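2-amino-4-hydroxy-6-hydroxymethyldihydropteridine pyrophosphokinase (Haemophilus influenzae, PDB 1CBK) probably catalyses the transfer of pyrophosphate from ATP to 6-hydroxymethyl-7,8-dihydropterin, a step in the biosynthesis of folate. Local coordinates at residues S43-L46 against G47-Q51; E64-P67 against L68-L71; R85-R88 against W89-T93; P114-D117 against M118-R121. All blocks are in the same frame, centred on the assembly; numbering follows the deposited sequence.

Interaction 1: residues S43-L46 against G47-Q51; sequences SKPL and GPQDQ. With ROI (7,8-dihydro-7,7-dimethyl-6-hydroxypterin), chain D.
Pro45 and Gln51 run antiparallel alongside each other, with Pro45 CB 3.6 Å from Gln51 CG, and the ring of Pro45 thereby rests on the aliphatic part of the glutamine. Gln49 comes in differently. Its chain folds back at its second torsion (chi2 -60°) and brings the flat amide up to the backbone: NE2 donates to Pro45 O at 2.9 Å and also to Gly47 O at 2.9 Å. Both oxygens lie near the amide plane, while NE2 stands above each carbonyl plane; two acceptors thus fix the rotation of the amide. At the oxygen end of that amide, the extended chain of Lys44 runs roughly perpendicular and sets CE 3.1 Å from Gln49 OE1. Gln51 NE2 meets Pro48 O in its carbonyl plane, on a lone pair. Ordered this way, the loop offers main-chain atoms to the bound pterin: Leu46 N donates to N1 at 3.0 Å and Leu46 O accepts from N8 at 2.9 Å, while Lys44 O and Ser43 OG both accept from N2. The loop links strand 32-43 to strand 54-63, where Tyr54 pairs with Ser43, and Phe123 of helix 122-131 touches Ser43 and Leu46.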
loop_
_atom_site.group_PDB
_atom_site.type_symbol
_atom_site.label_atom_id
_atom_site.label_comp_id
_atom_site.label_asym_id
_atom_site.label_seq_id
_atom_site.Cartn_x
_atom_site.Cartn_y
_atom_site.Cartn_z
ATOM N N SER A 43 9.151 13.429 5.734
ATOM C CA SER A 43 8.625 13.051 4.442
ATOM C C SER A 43 7.262 13.657 4.146
ATOM O O SER A 43 6.483 13.929 5.055
ATOM C CB SER A 43 8.516 11.520 4.402
ATOM O OG SER A 43 7.659 11.055 5.444
ATOM N N LYS A 44 6.969 13.818 2.857
ATOM C CA LYS A 44 5.704 14.354 2.381
ATOM C C LYS A 44 4.633 13.360 2.766
ATOM O O LYS A 44 4.845 12.140 2.671
ATOM C CB LYS A 44 5.780 14.472 0.860
ATOM C CG LYS A 44 4.544 15.026 0.189
ATOM C CD LYS A 44 4.684 15.028 -1.333
ATOM C CE LYS A 44 3.749 16.061 -1.958
ATOM N NZ LYS A 44 3.728 16.001 -3.449
ATOM N N PRO A 45 3.464 13.836 3.218
ATOM C CA PRO A 45 2.390 12.918 3.602
ATOM C C PRO A 45 1.881 12.027 2.463
ATOM O O PRO A 45 1.813 12.460 1.314
ATOM C CB PRO A 45 1.268 13.863 4.023
ATOM C CG PRO A 45 1.970 15.065 4.459
ATOM C CD PRO A 45 3.058 15.230 3.450
ATOM N N LEU A 46 1.611 10.766 2.782
ATOM C CA LEU A 46 0.999 9.843 1.840
ATOM C C LEU A 46 -0.476 9.944 2.283
ATOM O O LEU A 46 -0.838 9.501 3.375
ATOM C CB LEU A 46 1.516 8.396 2.032
ATOM C CG LEU A 46 0.719 7.332 1.248
ATOM C CD1 LEU A 46 0.787 7.628 -0.288
ATOM C CD2 LEU A 46 1.253 5.937 1.576
ATOM N N GLY A 47 -1.309 10.578 1.464
ATOM C CA GLY A 47 -2.710 10.746 1.817
ATOM C C GLY A 47 -3.094 12.189 1.555
ATOM O O GLY A 47 -2.493 12.830 0.680
ATOM N N PRO A 48 -4.142 12.711 2.227
ATOM C CA PRO A 48 -4.575 14.104 2.047
ATOM C C PRO A 48 -3.318 14.976 2.231
ATOM O O PRO A 48 -2.478 14.683 3.094
ATOM C CB PRO A 48 -5.534 14.324 3.215
ATOM C CG PRO A 48 -6.087 12.969 3.487
ATOM C CD PRO A 48 -4.994 11.988 3.193
ATOM N N GLN A 49 -3.170 16.020 1.419
ATOM C CA GLN A 49 -1.980 16.867 1.513
ATOM C C GLN A 49 -2.055 18.000 2.513
ATOM O O GLN A 49 -1.043 18.628 2.811
ATOM C CB GLN A 49 -1.568 17.375 0.134
ATOM C CG GLN A 49 -1.069 16.263 -0.779
ATOM C CD GLN A 49 0.132 15.555 -0.202
ATOM O OE1 GLN A 49 1.215 16.126 -0.112
ATOM N NE2 GLN A 49 -0.057 14.316 0.224
ATOM N N ASP A 50 -3.254 18.238 3.039
ATOM C CA ASP A 50 -3.463 19.293 4.029
ATOM C C ASP A 50 -3.172 18.821 5.469
ATOM O O ASP A 50 -3.990 19.002 6.384
ATOM C CB ASP A 50 -4.893 19.872 3.912
ATOM C CG ASP A 50 -5.983 18.829 4.064
ATOM O OD1 ASP A 50 -5.684 17.614 4.066
ATOM O OD2 ASP A 50 -7.165 19.232 4.180
ATOM N N GLN A 51 -2.019 18.174 5.654
ATOM C CA GLN A 51 -1.610 17.692 6.981
ATOM C C GLN A 51 -0.114 17.926 7.068
ATOM O O GLN A 51 0.541 18.125 6.031
ATOM C CB GLN A 51 -1.957 16.209 7.183
ATOM C CG GLN A 51 -1.214 15.245 6.293
ATOM C CD GLN A 51 -1.644 13.806 6.550
ATOM O OE1 GLN A 51 -1.644 13.343 7.692
ATOM N NE2 GLN A 51 -2.059 13.114 5.494
HETATM N N1 ROI D . 2.761 9.553 5.306
HETATM C C2 ROI D . 4.092 9.614 5.658
HETATM N N2 ROI D . 4.905 10.410 4.913
HETATM N N3 ROI D . 4.613 8.923 6.700
HETATM C C4 ROI D . 3.856 8.105 7.464
HETATM O O4 ROI D . 4.314 7.499 8.447
HETATM C C4A ROI D . 2.471 7.950 7.129
HETATM N N5 ROI D . 1.712 7.156 7.825
HETATM C C6 ROI D . 0.370 6.959 7.568
HETATM C C7 ROI D . -0.241 7.574 6.281
HETATM C C16 ROI D . -0.332 6.494 5.134
HETATM C C15 ROI D . -1.603 8.216 6.575
HETATM N N8 ROI D . 0.630 8.633 5.684
HETATM C C8A ROI D . 1.972 8.748 5.996
HETATM O O9 ROI D . -0.255 6.257 8.426
#

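Interaction 2: residues E64-P67 against L68-L71; sequences ELSP and LKLL
Ser66 and Lys69 meet at the start of a helix, where backbone N-H groups have no preceding turn to bond to. Ser66 is the N-cap. Its OG, tucked above its own main chain (chi1 74°), turns to Lys69 N and accepts a weak capping bond of 3.3 Å. The same N-H also has a weak, strongly bent bond to Ser66 O, so it is shared between two modest acceptors of one residue. Ser66 O has a better donor in Leu70 N, 2.9 Å away and nearly straight at 162°, the first full turn of the helix. The next turn is closed by Leu71 N, which reaches Pro67 O at 3.0 Å. Pro67, in the first helical position, has no N-H to be satisfied and suits this place. The lysine chain leaves the serine behind: CG passes 3.4 Å from Ser66 OG before the amine runs away from the contact. Across the cap, Leu65 and Leu70 are nearly perpendicular, their CD1 atoms 4.1 Å apart; the residue before the N-cap touching the fourth of the helix is a hydrophobic staple. Leu65 N-H donates to Thr63 OG1, and its O accepts from Tyr101 OH. The cap thus joins the end of strand 54-63 to helix 67-80, and Pro67 and Leu70 lie against Tyr101 and Ile98 of strand 95-101, respectively.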
loop_
_atom_site.group_PDB
_atom_site.type_symbol
_atom_site.label_atom_id
_atom_site.label_comp_id
_atom_site.label_asym_id
_atom_site.label_seq_id
_atom_site.Cartn_x
_atom_site.Cartn_y
_atom_site.Cartn_z
ATOM N N GLU A 64 12.479 -11.977 22.125
ATOM C CA GLU A 64 12.039 -13.335 22.396
ATOM C C GLU A 64 10.527 -13.312 22.543
ATOM O O GLU A 64 9.911 -14.350 22.800
ATOM C CB GLU A 64 12.732 -13.910 23.629
ATOM C CG GLU A 64 14.254 -14.009 23.417
ATOM C CD GLU A 64 14.975 -14.841 24.474
ATOM O OE1 GLU A 64 14.330 -15.272 25.457
ATOM O OE2 GLU A 64 16.191 -15.074 24.314
ATOM N N LEU A 65 9.926 -12.130 22.355
ATOM C CA LEU A 65 8.470 -12.001 22.416
ATOM C C LEU A 65 7.896 -12.632 21.142
ATOM O O LEU A 65 8.506 -12.532 20.068
ATOM C CB LEU A 65 8.032 -10.511 22.484
ATOM C CG LEU A 65 8.420 -9.625 23.689
ATOM C CD1 LEU A 65 7.947 -8.176 23.494
ATOM C CD2 LEU A 65 7.844 -10.188 24.973
ATOM N N SER A 66 6.764 -13.324 21.273
ATOM C CA SER A 66 6.091 -13.940 20.125
ATOM C C SER A 66 5.510 -12.781 19.293
ATOM O O SER A 66 5.422 -11.640 19.773
ATOM C CB SER A 66 4.974 -14.867 20.611
ATOM O OG SER A 66 3.875 -14.116 21.080
ATOM N N PRO A 67 5.099 -13.048 18.043
ATOM C CA PRO A 67 4.546 -11.955 17.230
ATOM C C PRO A 67 3.364 -11.222 17.875
ATOM O O PRO A 67 3.322 -10.001 17.866
ATOM C CB PRO A 67 4.120 -12.668 15.936
ATOM C CG PRO A 67 5.072 -13.805 15.837
ATOM C CD PRO A 67 5.218 -14.295 17.260
ATOM N N LEU A 68 2.403 -11.965 18.417
ATOM C CA LEU A 68 1.241 -11.341 19.038
ATOM C C LEU A 68 1.555 -10.609 20.348
ATOM O O LEU A 68 0.892 -9.624 20.670
ATOM C CB LEU A 68 0.098 -12.342 19.219
ATOM C CG LEU A 68 -0.603 -12.780 17.925
ATOM C CD1 LEU A 68 -1.650 -13.851 18.242
ATOM C CD2 LEU A 68 -1.259 -11.602 17.216
ATOM N N LYS A 69 2.568 -11.066 21.088
ATOM C CA LYS A 69 2.935 -10.396 22.326
ATOM C C LYS A 69 3.686 -9.104 22.001
ATOM O O LYS A 69 3.533 -8.102 22.698
ATOM C CB LYS A 69 3.750 -11.313 23.235
ATOM C CG LYS A 69 2.893 -12.423 23.814
ATOM C CD LYS A 69 3.573 -13.083 24.992
ATOM C CE LYS A 69 2.782 -14.264 25.551
ATOM N NZ LYS A 69 3.445 -14.794 26.789
ATOM N N LEU A 70 4.498 -9.134 20.943
ATOM C CA LEU A 70 5.201 -7.942 20.498
ATOM C C LEU A 70 4.133 -6.917 20.054
ATOM O O LEU A 70 4.256 -5.729 20.369
ATOM C CB LEU A 70 6.152 -8.265 19.344
ATOM C CG LEU A 70 6.897 -7.072 18.719
ATOM C CD1 LEU A 70 7.745 -6.354 19.799
ATOM C CD2 LEU A 70 7.780 -7.574 17.551
ATOM N N LEU A 71 3.105 -7.365 19.323
ATOM C CA LEU A 71 2.023 -6.478 18.883
ATOM C C LEU A 71 1.320 -5.873 20.116
ATOM O O LEU A 71 1.053 -4.663 20.148
ATOM C CB LEU A 71 0.969 -7.211 18.006
ATOM C CG LEU A 71 -0.214 -6.317 17.533
ATOM C CD1 LEU A 71 0.308 -5.158 16.693
ATOM C CD2 LEU A 71 -1.258 -7.103 16.734
#

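Interaction 3: residues R85-R88 against W89-T93; sequences RLRR and WGERT. With ROI (7,8-dihydro-7,7-dimethyl-6-hydroxypterin), chain D; SO4 (sulfate ion), chain C.
A type II beta turn from Arg87 to Gly90 reverses the chain, closed by Gly90 N donating to Arg87 O at 3.0 Å. Behind it, Leu86 N bonds Glu91 O at 2.8 Å, and a single bridge pairs Arg85 with Arg92. On one flank the guanidinium of Arg87 takes the carboxylate of Glu91 side-on: NE meets OE1 at 2.9 Å, almost straight at 175°, and NH2 meets OE2 at 3.0 Å. The two planes are 28° apart, and OE2 is approached from above the carboxylate plane, a slightly twisted salt bridge. Arg87 NH2 also pairs with Asp50. Arg92 bends at chi2 and chi3 to fold back over the loop, where NE and NH2 both grip Gly90 O. That grip, with a salt bridge from NH1 to Asp95, holds the flat group; Arg85 CG lies over one face, and O9 of the bound pterin over the opposite one. At the edge sits a sulfate, probably from the crystallisation liquor, whose O2 accepts from Arg92 NH1 at 2.8 Å and whose O3 accepts from Arg92 NH2 at 2.7 Å; its O4 lies over a face of the Arg85 guanidinium. Trp89 N donates to the same O3, while the edge of the indole meets C16 of the pterin. Arginines and a turn N-H round an anion beside the pterin are consistent with a phosphate site in a pyrophosphokinase.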
loop_
_atom_site.group_PDB
_atom_site.type_symbol
_atom_site.label_atom_id
_atom_site.label_comp_id
_atom_site.label_asym_id
_atom_site.label_seq_id
_atom_site.Cartn_x
_atom_site.Cartn_y
_atom_site.Cartn_z
ATOM N N ARG A 85 -5.485 9.923 16.442
ATOM C CA ARG A 85 -5.550 9.959 14.979
ATOM C C ARG A 85 -6.751 10.841 14.655
ATOM O O ARG A 85 -7.871 10.511 15.058
ATOM C CB ARG A 85 -5.805 8.562 14.404
ATOM C CG ARG A 85 -5.567 8.450 12.891
ATOM C CD ARG A 85 -6.188 7.189 12.332
ATOM N NE ARG A 85 -7.587 7.422 11.978
ATOM C CZ ARG A 85 -8.529 6.483 11.965
ATOM N NH1 ARG A 85 -8.235 5.246 12.326
ATOM N NH2 ARG A 85 -9.774 6.788 11.619
ATOM N N LEU A 86 -6.542 11.911 13.892
ATOM C CA LEU A 86 -7.622 12.850 13.563
ATOM C C LEU A 86 -8.593 12.479 12.432
ATOM O O LEU A 86 -9.695 13.025 12.358
ATOM C CB LEU A 86 -7.042 14.238 13.305
ATOM C CG LEU A 86 -6.158 14.821 14.409
ATOM C CD1 LEU A 86 -5.735 16.223 14.025
ATOM C CD2 LEU A 86 -6.887 14.825 15.757
ATOM N N ARG A 87 -8.178 11.577 11.544
ATOM C CA ARG A 87 -9.003 11.141 10.392
ATOM C C ARG A 87 -8.260 10.018 9.682
ATOM O O ARG A 87 -7.052 9.892 9.847
ATOM C CB ARG A 87 -9.201 12.311 9.401
ATOM C CG ARG A 87 -7.918 13.088 9.127
ATOM C CD ARG A 87 -8.060 13.978 7.917
ATOM N NE ARG A 87 -6.981 14.958 7.842
ATOM C CZ ARG A 87 -6.742 15.725 6.787
ATOM N NH1 ARG A 87 -7.549 15.675 5.730
ATOM N NH2 ARG A 87 -5.709 16.560 6.805
ATOM N N ARG A 88 -8.971 9.189 8.920
ATOM C CA ARG A 88 -8.305 8.122 8.156
ATOM C C ARG A 88 -7.363 8.793 7.142
ATOM O O ARG A 88 -7.694 9.816 6.553
ATOM C CB ARG A 88 -9.288 7.224 7.412
ATOM C CG ARG A 88 -8.578 6.006 6.819
ATOM C CD ARG A 88 -9.463 5.202 5.886
ATOM N NE ARG A 88 -10.519 4.475 6.586
ATOM C CZ ARG A 88 -11.492 3.787 5.985
ATOM N NH1 ARG A 88 -11.583 3.740 4.659
ATOM N NH2 ARG A 88 -12.391 3.154 6.720
ATOM N N TRP A 89 -6.181 8.219 6.985
ATOM C CA TRP A 89 -5.121 8.734 6.121
ATOM C C TRP A 89 -4.614 10.089 6.566
ATOM O O TRP A 89 -3.773 10.679 5.872
ATOM C CB TRP A 89 -5.548 8.829 4.647
ATOM C CG TRP A 89 -6.003 7.565 4.057
ATOM C CD1 TRP A 89 -7.278 7.234 3.737
ATOM C CD2 TRP A 89 -5.184 6.460 3.659
ATOM N NE1 TRP A 89 -7.310 5.988 3.145
ATOM C CE2 TRP A 89 -6.028 5.489 3.089
ATOM C CE3 TRP A 89 -3.805 6.198 3.717
ATOM C CZ2 TRP A 89 -5.561 4.279 2.575
ATOM C CZ3 TRP A 89 -3.329 4.982 3.200
ATOM C CH2 TRP A 89 -4.211 4.044 2.638
ATOM N N GLY A 90 -5.066 10.563 7.726
ATOM C CA GLY A 90 -4.629 11.870 8.198
ATOM C C GLY A 90 -3.681 11.857 9.393
ATOM O O GLY A 90 -3.028 10.847 9.681
ATOM N N GLU A 91 -3.707 12.966 10.138
ATOM C CA GLU A 91 -2.857 13.197 11.308
ATOM C C GLU A 91 -2.908 12.150 12.433
ATOM O O GLU A 91 -3.969 11.730 12.851
ATOM C CB GLU A 91 -3.151 14.581 11.896
ATOM C CG GLU A 91 -3.090 15.749 10.907
ATOM C CD GLU A 91 -4.402 16.011 10.150
ATOM O OE1 GLU A 91 -5.373 15.225 10.237
ATOM O OE2 GLU A 91 -4.452 17.044 9.446
ATOM N N ARG A 92 -1.743 11.793 12.963
ATOM C CA ARG A 92 -1.645 10.833 14.063
ATOM C C ARG A 92 -0.379 11.184 14.853
ATOM O O ARG A 92 0.647 11.534 14.268
ATOM C CB ARG A 92 -1.529 9.405 13.522
ATOM C CG ARG A 92 -0.246 9.202 12.687
ATOM C CD ARG A 92 -0.437 8.196 11.594
ATOM N NE ARG A 92 -1.575 8.563 10.770
ATOM C CZ ARG A 92 -2.556 7.725 10.468
ATOM N NH1 ARG A 92 -2.504 6.459 10.892
ATOM N NH2 ARG A 92 -3.570 8.141 9.719
ATOM N N THR A 93 -0.451 11.081 16.173
ATOM C CA THR A 93 0.699 11.375 17.015
ATOM C C THR A 93 1.771 10.282 16.926
ATOM O O THR A 93 2.949 10.558 17.128
ATOM C CB THR A 93 0.274 11.562 18.481
ATOM O OG1 THR A 93 -0.436 10.400 18.904
ATOM C CG2 THR A 93 -0.648 12.798 18.645
HETATM N N1 ROI D . 2.761 9.553 5.306
HETATM C C2 ROI D . 4.092 9.614 5.658
HETATM N N2 ROI D . 4.905 10.410 4.913
HETATM N N3 ROI D . 4.613 8.923 6.700
HETATM C C4 ROI D . 3.856 8.105 7.464
HETATM O O4 ROI D . 4.314 7.499 8.447
HETATM C C4A ROI D . 2.471 7.950 7.129
HETATM N N5 ROI D . 1.712 7.156 7.825
HETATM C C6 ROI D . 0.370 6.959 7.568
HETATM C C7 ROI D . -0.241 7.574 6.281
HETATM C C16 ROI D . -0.332 6.494 5.134
HETATM C C15 ROI D . -1.603 8.216 6.575
HETATM N N8 ROI D . 0.630 8.633 5.684
HETATM C C8A ROI D . 1.972 8.748 5.996
HETATM O O9 ROI D . -0.255 6.257 8.426
HETATM S S SO4 C . -5.471 4.972 9.013
HETATM O O1 SO4 C . -5.367 4.122 7.686
HETATM O O2 SO4 C . -4.354 4.468 10.092
HETATM O O3 SO4 C . -5.245 6.381 8.594
HETATM O O4 SO4 C . -6.922 4.820 9.711
#

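Interaction 4: residues P114-D117 against M118-R121; sequences PHYD and MHNR
Successive i to i+3 backbone bonds wind the chain into overlapping turns: Met118 N to His115 O at 3.1 Å, His119 N to Tyr116 O at 3.0 Å and Asn120 N to Asp117 O at 3.1 Å, each donor standing above its carbonyl plane. The turns follow a cis peptide bond before Pro114 and lead into helix 122-131, with Arg121 at its N-cap position. Because a turn advances about three residues, Tyr116 and His119 fall on the same flank and run side by side in one direction. Their rings meet obliquely, planes 76° apart and centroids 5.4 Å apart. The imidazole lays a face over the backbone of the earlier turn, and Tyr116 CA makes a CH-pi contact with it, 14° off the ring normal. His115 O lies over this same face. Pro114 CB touches His119 CE1, so three consecutive residues, Pro114 to Tyr116, touch the imidazole. On another flank Met118 is set nearly perpendicular to His115, its sulfur oblique to that ring. The polar ends of Asp117 and Arg121 look across the subunit interface, not to each other: Asp117 OD1 is salt-bridged to Arg121 NH2 of the second subunit, and Arg121 NH2 to Asp117 OD1 of the second subunit. Arg121 also lines the pterin pocket. Two waters join the polar groups. One takes the N-H of His115 and is bonded to His119 NE2; the other lies 2.8 Å from Asp117 OD1 and accepts from Asn120 ND2 at 2.8 Å.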
loop_
_atom_site.group_PDB
_atom_site.type_symbol
_atom_site.label_atom_id
_atom_site.label_comp_id
_atom_site.label_asym_id
_atom_site.label_seq_id
_atom_site.Cartn_x
_atom_site.Cartn_y
_atom_site.Cartn_z
ATOM N N PRO A 114 4.842 -10.104 6.076
ATOM C CA PRO A 114 5.073 -8.692 5.731
ATOM C C PRO A 114 3.770 -7.998 5.282
ATOM O O PRO A 114 2.758 -8.651 5.039
ATOM C CB PRO A 114 6.013 -8.791 4.522
ATOM C CG PRO A 114 6.680 -10.115 4.689
ATOM C CD PRO A 114 5.600 -11.000 5.186
ATOM N N HIS A 115 3.783 -6.669 5.249
ATOM C CA HIS A 115 2.637 -5.914 4.727
ATOM C C HIS A 115 3.298 -5.261 3.512
ATOM O O HIS A 115 4.073 -4.298 3.633
ATOM C CB HIS A 115 2.112 -4.867 5.705
ATOM C CG HIS A 115 0.874 -4.174 5.224
ATOM N ND1 HIS A 115 0.792 -3.571 3.983
ATOM C CD2 HIS A 115 -0.341 -4.005 5.802
ATOM C CE1 HIS A 115 -0.418 -3.066 3.819
ATOM N NE2 HIS A 115 -1.124 -3.314 4.908
ATOM N N TYR A 116 3.050 -5.858 2.350
ATOM C CA TYR A 116 3.692 -5.437 1.117
ATOM C C TYR A 116 3.506 -4.045 0.627
ATOM O O TYR A 116 4.388 -3.533 -0.037
ATOM C CB TYR A 116 3.476 -6.481 0.017
ATOM C CG TYR A 116 3.974 -7.860 0.441
ATOM C CD1 TYR A 116 5.300 -8.246 0.238
ATOM C CD2 TYR A 116 3.110 -8.778 1.047
ATOM C CE1 TYR A 116 5.747 -9.530 0.629
ATOM C CE2 TYR A 116 3.553 -10.073 1.433
ATOM C CZ TYR A 116 4.861 -10.435 1.216
ATOM O OH TYR A 116 5.272 -11.715 1.536
ATOM N N ASP A 117 2.406 -3.398 0.992
ATOM C CA ASP A 117 2.199 -2.004 0.570
ATOM C C ASP A 117 3.266 -1.104 1.176
ATOM O O ASP A 117 3.626 -0.078 0.590
ATOM C CB ASP A 117 0.821 -1.483 0.979
ATOM C CG ASP A 117 -0.267 -1.953 0.058
ATOM O OD1 ASP A 117 -0.035 -1.993 -1.179
ATOM O OD2 ASP A 117 -1.361 -2.253 0.578
ATOM N N MET A 118 3.815 -1.529 2.313
ATOM C CA MET A 118 4.832 -0.759 3.000
ATOM C C MET A 118 6.179 -0.803 2.298
ATOM O O MET A 118 6.966 0.137 2.400
ATOM C CB MET A 118 4.881 -1.134 4.477
ATOM C CG MET A 118 3.542 -0.778 5.138
ATOM S SD MET A 118 3.503 -0.729 6.916
ATOM C CE MET A 118 4.300 0.751 7.185
ATOM N N HIS A 119 6.350 -1.792 1.427
ATOM C CA HIS A 119 7.586 -1.887 0.655
ATOM C C HIS A 119 7.558 -0.908 -0.518
ATOM O O HIS A 119 8.581 -0.695 -1.174
ATOM C CB HIS A 119 7.814 -3.315 0.185
ATOM C CG HIS A 119 7.813 -4.318 1.300
ATOM N ND1 HIS A 119 7.815 -5.677 1.075
ATOM C CD2 HIS A 119 7.810 -4.156 2.651
ATOM C CE1 HIS A 119 7.817 -6.313 2.234
ATOM N NE2 HIS A 119 7.812 -5.413 3.206
ATOM N N ASN A 120 6.388 -0.303 -0.769
ATOM C CA ASN A 120 6.228 0.708 -1.825
ATOM C C ASN A 120 6.283 2.103 -1.221
ATOM O O ASN A 120 6.056 3.094 -1.913
ATOM C CB ASN A 120 4.895 0.520 -2.554
ATOM C CG ASN A 120 4.899 -0.706 -3.459
ATOM O OD1 ASN A 120 5.962 -1.143 -3.899
ATOM N ND2 ASN A 120 3.720 -1.274 -3.732
ATOM N N ARG A 121 6.599 2.179 0.072
ATOM C CA ARG A 121 6.673 3.459 0.769
ATOM C C ARG A 121 8.110 3.900 0.951
ATOM O O ARG A 121 8.891 3.225 1.617
ATOM C CB ARG A 121 5.986 3.345 2.131
ATOM C CG ARG A 121 4.483 3.195 2.026
ATOM C CD ARG A 121 3.834 3.012 3.392
ATOM N NE ARG A 121 2.398 2.810 3.269
ATOM C CZ ARG A 121 1.535 2.904 4.269
ATOM N NH1 ARG A 121 1.958 3.220 5.486
ATOM N NH2 ARG A 121 0.241 2.695 4.058
HETATM O O HOH W 1 6.151 -5.322 5.760
HETATM O O HOH W 2 1.408 -0.117 -2.617
#

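Overall arrangement
Interactions 1 and 3 are partly buried loops with centres about 10 Å apart; both touch the pterin, and they are joined by the Asp50–Arg87 salt bridge and by Gln51 reaching Trp89 O. Their chemistry is polar: main-chain atoms and amides in 43-51, arginines and a sulfate in 85-93. Interaction 4 is the buried one, built on backbone turns and side chains laid against them, and reaches interaction 1 where Leu46 meets Arg121. All three touch the second subunit, where Trp89 lies edge-to-face with Tyr116 and His115 of the other chain. Interaction 2, a surface helix cap, lies across the chain's centre from interaction 1, about 31 Å away between centres, and contacts neither ligand nor partner chain.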